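PDB 6LCJ: alpha-galactosidase from Thermus thermophilus, which probably hydrolyses terminal alpha-galactosyl residues from galactosides, as a hexameric, thermostable enzyme of glycoside hydrolase family 36. Local coordinates for residues 315-327 with 338-350. Residues are numbered along the deposited sequence; the frame is centred on the assembly and turned at random.
Sequences EGEARYRKAMARL and FCGAPVLASLGLA
Glu317, in the first turn of helix 317-331, extends its side chain so that the carboxylate lies against Ala345 CB; OE2 also accepts from a water that takes the Ala345 N-H, while OE1 accepts from Gly112 N and OE2 from Trp50 NE1. One turn on, Tyr320 points its ring into the loop after strand 335-338. Pro342 sits on one face, its CG 3.9 Å from the ring centroid and nearly on the normal, and Met324 CG covers the opposite face. Tyr320 OH donates to Ser346 OG at 2.6 Å, and Ser346 OG in turn donates to Pro342 O (2.7 Å). Arg321 starts with CG anti to the backbone N (chi1 179°), then bends at chi2, bringing NH1 to Ala345 O at 2.9 Å, above the carbonyl plane; NH1 also reaches Leu347 O, so closely that the exact geometry is doubtful, while Leu349 CD1 lies over a guanidinium face. A leucine in place of Arg321 would probably leave the Ala345 carbonyl without its guanidinium donor. Met324 CB packs on Leu349 CD1 at 3.7 Å, its sulfur obliquely beside the Phe338 ring. Within this largely buried part of the TIM barrel, the arginine and the Tyr320-Ser346-Pro342 hydrogen-bond chain satisfy loop carbonyls and fix the loop against the helix.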
ATOM      1  N   GLU E 315      -0.627 -32.553  -7.655  1.00 26.07           N
ATOM      2  CA  GLU E 315      -2.029 -32.960  -7.642  1.00 29.08           C
ATOM      3  C   GLU E 315      -2.469 -33.595  -8.956  1.00 33.16           C
ATOM      4  O   GLU E 315      -3.451 -34.348  -8.968  1.00 30.59           O
ATOM      5  CB  GLU E 315      -2.925 -31.760  -7.339  1.00 25.60           C
ATOM      6  CG  GLU E 315      -2.731 -31.159  -5.971  1.00 35.84           C
ATOM      7  CD  GLU E 315      -1.485 -30.248  -5.846  1.00 43.26           C
ATOM      8  OE1 GLU E 315      -0.790 -29.992  -6.869  1.00 31.49           O
ATOM      9  OE2 GLU E 315      -1.205 -29.794  -4.703  1.00 42.82           O
ATOM     10  N   GLY E 316      -1.781 -33.303 -10.059  1.00 28.60           N
ATOM     11  CA  GLY E 316      -2.144 -33.834 -11.352  1.00 28.11           C
ATOM     12  C   GLY E 316      -1.405 -35.081 -11.756  1.00 30.38           C
ATOM     13  O   GLY E 316      -1.618 -35.583 -12.863  1.00 32.35           O
ATOM     14  N   GLU E 317      -0.548 -35.615 -10.890  1.00 28.49           N
ATOM     15  CA  GLU E 317       0.288 -36.727 -11.313  1.00 31.20           C
ATOM     16  C   GLU E 317      -0.535 -37.994 -11.560  1.00 31.98           C
ATOM     17  O   GLU E 317      -0.248 -38.739 -12.507  1.00 33.86           O
ATOM     18  CB  GLU E 317       1.397 -36.955 -10.282  1.00 31.30           C
ATOM     19  CG  GLU E 317       2.515 -35.925 -10.378  1.00 27.83           C
ATOM     20  CD  GLU E 317       3.721 -36.244  -9.493  1.00 28.01           C
ATOM     21  OE1 GLU E 317       3.717 -37.290  -8.815  1.00 30.48           O
ATOM     22  OE2 GLU E 317       4.688 -35.455  -9.497  1.00 27.03           O
ATOM     23  N   ALA E 318      -1.569 -38.248 -10.741  1.00 30.12           N
ATOM     24  CA  ALA E 318      -2.437 -39.413 -10.968  1.00 35.33           C
ATOM     25  C   ALA E 318      -3.141 -39.353 -12.327  1.00 33.44           C
ATOM     26  O   ALA E 318      -3.194 -40.364 -13.038  1.00 34.83           O
ATOM     27  CB  ALA E 318      -3.471 -39.556  -9.846  1.00 23.47           C
ATOM     28  N   ARG E 319      -3.699 -38.192 -12.704  1.00 28.36           N
ATOM     29  CA  ARG E 319      -4.248 -38.040 -14.054  1.00 31.42           C
ATOM     30  C   ARG E 319      -3.166 -38.249 -15.105  1.00 33.92           C
ATOM     31  O   ARG E 319      -3.390 -38.916 -16.123  1.00 33.11           O
ATOM     32  CB  ARG E 319      -4.870 -36.649 -14.256  1.00 30.47           C
ATOM     33  CG  ARG E 319      -6.190 -36.411 -13.552  1.00 39.08           C
ATOM     34  CD  ARG E 319      -6.572 -34.921 -13.559  1.00 44.30           C
ATOM     35  NE  ARG E 319      -5.675 -34.170 -14.428  1.00 43.54           N
ATOM     36  CZ  ARG E 319      -5.165 -32.979 -14.117  1.00 55.90           C
ATOM     37  NH1 ARG E 319      -5.497 -32.402 -12.956  1.00 43.95           N
ATOM     38  NH2 ARG E 319      -4.315 -32.369 -14.963  1.00 43.24           N
ATOM     39  N   TYR E 320      -1.992 -37.651 -14.882  1.00 30.65           N
ATOM     40  CA  TYR E 320      -0.911 -37.724 -15.858  1.00 32.11           C
ATOM     41  C   TYR E 320      -0.493 -39.161 -16.111  1.00 30.83           C
ATOM     42  O   TYR E 320      -0.280 -39.563 -17.261  1.00 28.83           O
ATOM     43  CB  TYR E 320       0.285 -36.900 -15.367  1.00 30.14           C
ATOM     44  CG  TYR E 320       1.564 -37.104 -16.139  1.00 24.80           C
ATOM     45  CD1 TYR E 320       1.800 -36.426 -17.336  1.00 26.37           C
ATOM     46  CD2 TYR E 320       2.546 -37.972 -15.669  1.00 26.69           C
ATOM     47  CE1 TYR E 320       2.990 -36.613 -18.041  1.00 27.56           C
ATOM     48  CE2 TYR E 320       3.735 -38.168 -16.358  1.00 23.64           C
ATOM     49  CZ  TYR E 320       3.955 -37.489 -17.536  1.00 27.34           C
ATOM     50  OH  TYR E 320       5.138 -37.688 -18.210  1.00 28.08           O
ATOM     51  N   ARG E 321      -0.371 -39.953 -15.047  1.00 27.16           N
ATOM     52  CA  ARG E 321       0.123 -41.312 -15.210  1.00 32.23           C
ATOM     53  C   ARG E 321      -0.863 -42.174 -15.997  1.00 34.15           C
ATOM     54  O   ARG E 321      -0.451 -42.980 -16.842  1.00 30.51           O
ATOM     55  CB  ARG E 321       0.413 -41.919 -13.842  1.00 32.71           C
ATOM     56  CG  ARG E 321       0.898 -43.326 -13.901  1.00 32.19           C
ATOM     57  CD  ARG E 321       2.389 -43.370 -13.830  1.00 33.45           C
ATOM     58  NE  ARG E 321       2.887 -44.739 -13.779  1.00 35.65           N
ATOM     59  CZ  ARG E 321       4.162 -45.059 -13.973  1.00 34.54           C
ATOM     60  NH1 ARG E 321       5.051 -44.107 -14.228  1.00 31.35           N
ATOM     61  NH2 ARG E 321       4.552 -46.322 -13.912  1.00 29.81           N
ATOM     62  N   LYS E 322      -2.169 -42.012 -15.742  1.00 32.71           N
ATOM     63  CA  LYS E 322      -3.172 -42.759 -16.495  1.00 29.75           C
ATOM     64  C   LYS E 322      -3.201 -42.335 -17.960  1.00 32.87           C
ATOM     65  O   LYS E 322      -3.328 -43.180 -18.850  1.00 34.33           O
ATOM     66  CB  LYS E 322      -4.547 -42.590 -15.862  1.00 28.13           C
ATOM     67  CG  LYS E 322      -4.694 -43.296 -14.522  1.00 42.17           C
ATOM     68  CD  LYS E 322      -6.027 -42.946 -13.839  1.00 46.48           C
ATOM     69  CE  LYS E 322      -5.892 -42.840 -12.309  1.00 46.35           C
ATOM     70  NZ  LYS E 322      -6.525 -41.571 -11.794  1.00 52.39           N
ATOM     71  N   ALA E 323      -3.065 -41.038 -18.236  1.00 32.51           N
ATOM     72  CA  ALA E 323      -3.007 -40.589 -19.626  1.00 31.10           C
ATOM     73  C   ALA E 323      -1.778 -41.149 -20.336  1.00 33.69           C
ATOM     74  O   ALA E 323      -1.869 -41.638 -21.468  1.00 35.56           O
ATOM     75  CB  ALA E 323      -3.002 -39.060 -19.693  1.00 27.34           C
ATOM     76  N   MET E 324      -0.613 -41.080 -19.689  1.00 29.95           N
ATOM     77  CA  MET E 324       0.603 -41.584 -20.315  1.00 32.21           C
ATOM     78  C   MET E 324       0.578 -43.099 -20.464  1.00 32.13           C
ATOM     79  O   MET E 324       1.134 -43.631 -21.428  1.00 31.52           O
ATOM     80  CB  MET E 324       1.833 -41.153 -19.509  1.00 30.98           C
ATOM     81  CG  MET E 324       2.124 -39.662 -19.539  1.00 29.32           C
ATOM     82  SD  MET E 324       2.091 -38.966 -21.208  1.00 35.34           S
ATOM     83  CE  MET E 324       0.519 -38.202 -21.114  1.00 32.38           C
ATOM     84  N   ALA E 325      -0.034 -43.809 -19.511  1.00 32.21           N
ATOM     85  CA  ALA E 325      -0.160 -45.257 -19.635  1.00 32.46           C
ATOM     86  C   ALA E 325      -0.942 -45.642 -20.887  1.00 34.16           C
ATOM     87  O   ALA E 325      -0.641 -46.651 -21.529  1.00 32.66           O
ATOM     88  CB  ALA E 325      -0.825 -45.825 -18.387  1.00 30.06           C
ATOM     89  N   ARG E 326      -1.934 -44.841 -21.259  1.00 30.87           N
ATOM     90  CA  ARG E 326      -2.667 -45.121 -22.480  1.00 34.74           C
ATOM     91  C   ARG E 326      -1.800 -44.841 -23.698  1.00 35.62           C
ATOM     92  O   ARG E 326      -1.828 -45.593 -24.679  1.00 38.55           O
ATOM     93  CB  ARG E 326      -3.963 -44.298 -22.501  1.00 34.93           C
ATOM     94  CG  ARG E 326      -4.707 -44.296 -23.835  1.00 46.48           C
ATOM     95  CD  ARG E 326      -5.404 -45.648 -24.171  1.00 55.18           C
ATOM     96  NE  ARG E 326      -5.732 -45.736 -25.603  1.00 52.17           N
ATOM     97  CZ  ARG E 326      -5.254 -46.666 -26.430  1.00 44.52           C
ATOM     98  NH1 ARG E 326      -4.433 -47.607 -25.973  1.00 41.61           N
ATOM     99  NH2 ARG E 326      -5.582 -46.641 -27.716  1.00 36.65           N
ATOM    100  N   LEU E 327      -1.012 -43.771 -23.649  1.00 36.08           N
ATOM    101  CA  LEU E 327      -0.106 -43.481 -24.753  1.00 34.16           C
ATOM    102  C   LEU E 327       1.022 -44.503 -24.808  1.00 31.43           C
ATOM    103  O   LEU E 327       1.548 -44.787 -25.889  1.00 28.48           O
ATOM    104  CB  LEU E 327       0.452 -42.066 -24.612  1.00 32.69           C
ATOM    105  CG  LEU E 327      -0.319 -40.912 -25.229  1.00 34.69           C
ATOM    106  CD1 LEU E 327      -1.716 -40.880 -24.684  1.00 33.55           C
ATOM    107  CD2 LEU E 327       0.392 -39.595 -24.945  1.00 34.61           C
ATOM    108  N   PHE E 338      10.492 -38.940 -23.285  1.00 28.73           N
ATOM    109  CA  PHE E 338       9.684 -37.977 -22.533  1.00 28.53           C
ATOM    110  C   PHE E 338      10.474 -36.694 -22.317  1.00 27.36           C
ATOM    111  O   PHE E 338      11.617 -36.737 -21.844  1.00 24.88           O
ATOM    112  CB  PHE E 338       9.259 -38.544 -21.174  1.00 25.15           C
ATOM    113  CG  PHE E 338       8.081 -39.500 -21.233  1.00 30.63           C
ATOM    114  CD1 PHE E 338       7.815 -40.248 -22.378  1.00 30.52           C
ATOM    115  CD2 PHE E 338       7.263 -39.677 -20.126  1.00 27.09           C
ATOM    116  CE1 PHE E 338       6.764 -41.146 -22.414  1.00 30.05           C
ATOM    117  CE2 PHE E 338       6.199 -40.574 -20.158  1.00 29.00           C
ATOM    118  CZ  PHE E 338       5.952 -41.307 -21.302  1.00 29.66           C
ATOM    119  N   CYS E 339       9.852 -35.557 -22.628  1.00 25.27           N
ATOM    120  CA  CYS E 339      10.491 -34.253 -22.506  1.00 27.53           C
ATOM    121  C   CYS E 339       9.531 -33.288 -21.814  1.00 30.07           C
ATOM    122  O   CYS E 339       8.312 -33.399 -21.960  1.00 29.41           O
ATOM    123  CB  CYS E 339      10.919 -33.710 -23.906  1.00 30.36           C
ATOM    124  SG  CYS E 339      12.035 -32.218 -23.866  1.00 44.41           S
ATOM    125  N   GLY E 340      10.086 -32.334 -21.061  1.00 29.47           N
ATOM    126  CA  GLY E 340       9.261 -31.382 -20.326  1.00 25.12           C
ATOM    127  C   GLY E 340       8.331 -32.057 -19.348  1.00 26.44           C
ATOM    128  O   GLY E 340       7.214 -31.573 -19.090  1.00 23.86           O
ATOM    129  N   ALA E 341       8.764 -33.160 -18.804  1.00 27.28           N
ATOM    130  CA  ALA E 341       7.872 -34.127 -18.226  1.00 25.72           C
ATOM    131  C   ALA E 341       8.119 -34.263 -16.739  1.00 25.96           C
ATOM    132  O   ALA E 341       9.273 -34.185 -16.293  1.00 24.64           O
ATOM    133  CB  ALA E 341       8.059 -35.497 -18.901  1.00 24.20           C
ATOM    134  N   PRO E 342       7.061 -34.477 -15.959  1.00 25.59           N
ATOM    135  CA  PRO E 342       7.237 -34.914 -14.570  1.00 23.22           C
ATOM    136  C   PRO E 342       8.239 -36.051 -14.485  1.00 26.43           C
ATOM    137  O   PRO E 342       8.024 -37.125 -15.053  1.00 26.14           O
ATOM    138  CB  PRO E 342       5.832 -35.373 -14.177  1.00 27.23           C
ATOM    139  CG  PRO E 342       4.937 -34.562 -15.051  1.00 29.30           C
ATOM    140  CD  PRO E 342       5.647 -34.480 -16.360  1.00 25.79           C
ATOM    141  N   VAL E 343       9.349 -35.829 -13.793  1.00 25.55           N
ATOM    142  CA  VAL E 343      10.443 -36.789 -13.855  1.00 25.11           C
ATOM    143  C   VAL E 343      10.038 -38.111 -13.209  1.00 26.52           C
ATOM    144  O   VAL E 343      10.004 -39.155 -13.867  1.00 29.49           O
ATOM    145  CB  VAL E 343      11.715 -36.190 -13.230  1.00 25.94           C
ATOM    146  CG1 VAL E 343      12.720 -37.275 -12.940  1.00 26.83           C
ATOM    147  CG2 VAL E 343      12.309 -35.152 -14.183  1.00 24.26           C
ATOM    148  N   LEU E 344       9.684 -38.089 -11.924  1.00 28.33           N
ATOM    149  CA  LEU E 344       9.481 -39.353 -11.222  1.00 25.76           C
ATOM    150  C   LEU E 344       8.199 -40.047 -11.672  1.00 29.22           C
ATOM    151  O   LEU E 344       8.178 -41.272 -11.832  1.00 30.34           O
ATOM    152  CB  LEU E 344       9.488 -39.109  -9.715  1.00 25.11           C
ATOM    153  CG  LEU E 344      10.859 -38.572  -9.289  1.00 30.52           C
ATOM    154  CD1 LEU E 344      10.925 -38.169  -7.821  1.00 25.32           C
ATOM    155  CD2 LEU E 344      11.941 -39.597  -9.612  1.00 26.99           C
ATOM    156  N   ALA E 345       7.132 -39.287 -11.925  1.00 27.86           N
ATOM    157  CA  ALA E 345       5.869 -39.902 -12.334  1.00 31.69           C
ATOM    158  C   ALA E 345       5.931 -40.523 -13.733  1.00 33.97           C
ATOM    159  O   ALA E 345       5.004 -41.250 -14.111  1.00 26.58           O
ATOM    160  CB  ALA E 345       4.737 -38.868 -12.258  1.00 26.74           C
ATOM    161  N   SER E 346       6.992 -40.251 -14.507  1.00 32.85           N
ATOM    162  CA  SER E 346       7.173 -40.813 -15.837  1.00 26.46           C
ATOM    163  C   SER E 346       7.860 -42.161 -15.813  1.00 27.33           C
ATOM    164  O   SER E 346       7.841 -42.862 -16.827  1.00 29.59           O
ATOM    165  CB  SER E 346       8.002 -39.872 -16.722  1.00 26.34           C
ATOM    166  OG  SER E 346       7.275 -38.702 -17.083  1.00 29.32           O
ATOM    167  N   LEU E 347       8.471 -42.530 -14.692  1.00 29.47           N
ATOM    168  CA  LEU E 347       9.286 -43.736 -14.644  1.00 28.82           C
ATOM    169  C   LEU E 347       8.429 -44.977 -14.880  1.00 34.25           C
ATOM    170  O   LEU E 347       7.295 -45.075 -14.398  1.00 29.68           O
ATOM    171  CB  LEU E 347       9.997 -43.825 -13.299  1.00 26.58           C
ATOM    172  CG  LEU E 347      10.994 -42.709 -12.979  1.00 28.09           C
ATOM    173  CD1 LEU E 347      11.626 -42.887 -11.584  1.00 21.27           C
ATOM    174  CD2 LEU E 347      12.065 -42.651 -14.067  1.00 26.27           C
ATOM    175  N   GLY E 348       8.977 -45.928 -15.638  1.00 30.83           N
ATOM    176  CA  GLY E 348       8.256 -47.113 -16.025  1.00 26.60           C
ATOM    177  C   GLY E 348       7.493 -46.993 -17.326  1.00 27.06           C
ATOM    178  O   GLY E 348       7.162 -48.016 -17.924  1.00 33.76           O
ATOM    179  N   LEU E 349       7.195 -45.780 -17.776  1.00 26.96           N
ATOM    180  CA  LEU E 349       6.518 -45.552 -19.045  1.00 24.18           C
ATOM    181  C   LEU E 349       7.471 -45.049 -20.124  1.00 32.16           C
ATOM    182  O   LEU E 349       7.452 -45.556 -21.251  1.00 33.73           O
ATOM    183  CB  LEU E 349       5.374 -44.552 -18.858  1.00 22.82           C
ATOM    184  CG  LEU E 349       4.302 -44.979 -17.856  1.00 29.10           C
ATOM    185  CD1 LEU E 349       3.357 -43.840 -17.563  1.00 25.48           C
ATOM    186  CD2 LEU E 349       3.542 -46.232 -18.358  1.00 26.36           C
ATOM    187  N   ALA E 350       8.310 -44.062 -19.807  1.00 28.80           N
ATOM    188  CA  ALA E 350       9.268 -43.556 -20.781  1.00 31.41           C
ATOM    189  C   ALA E 350      10.383 -44.566 -21.027  1.00 28.43           C
ATOM    190  O   ALA E 350      10.817 -45.273 -20.115  1.00 25.69           O
ATOM    191  CB  ALA E 350       9.876 -42.233 -20.307  1.00 26.48           C
TER
HETATM  192  O   HOH W   1       6.914 -36.300 -10.919  1.00 24.43           O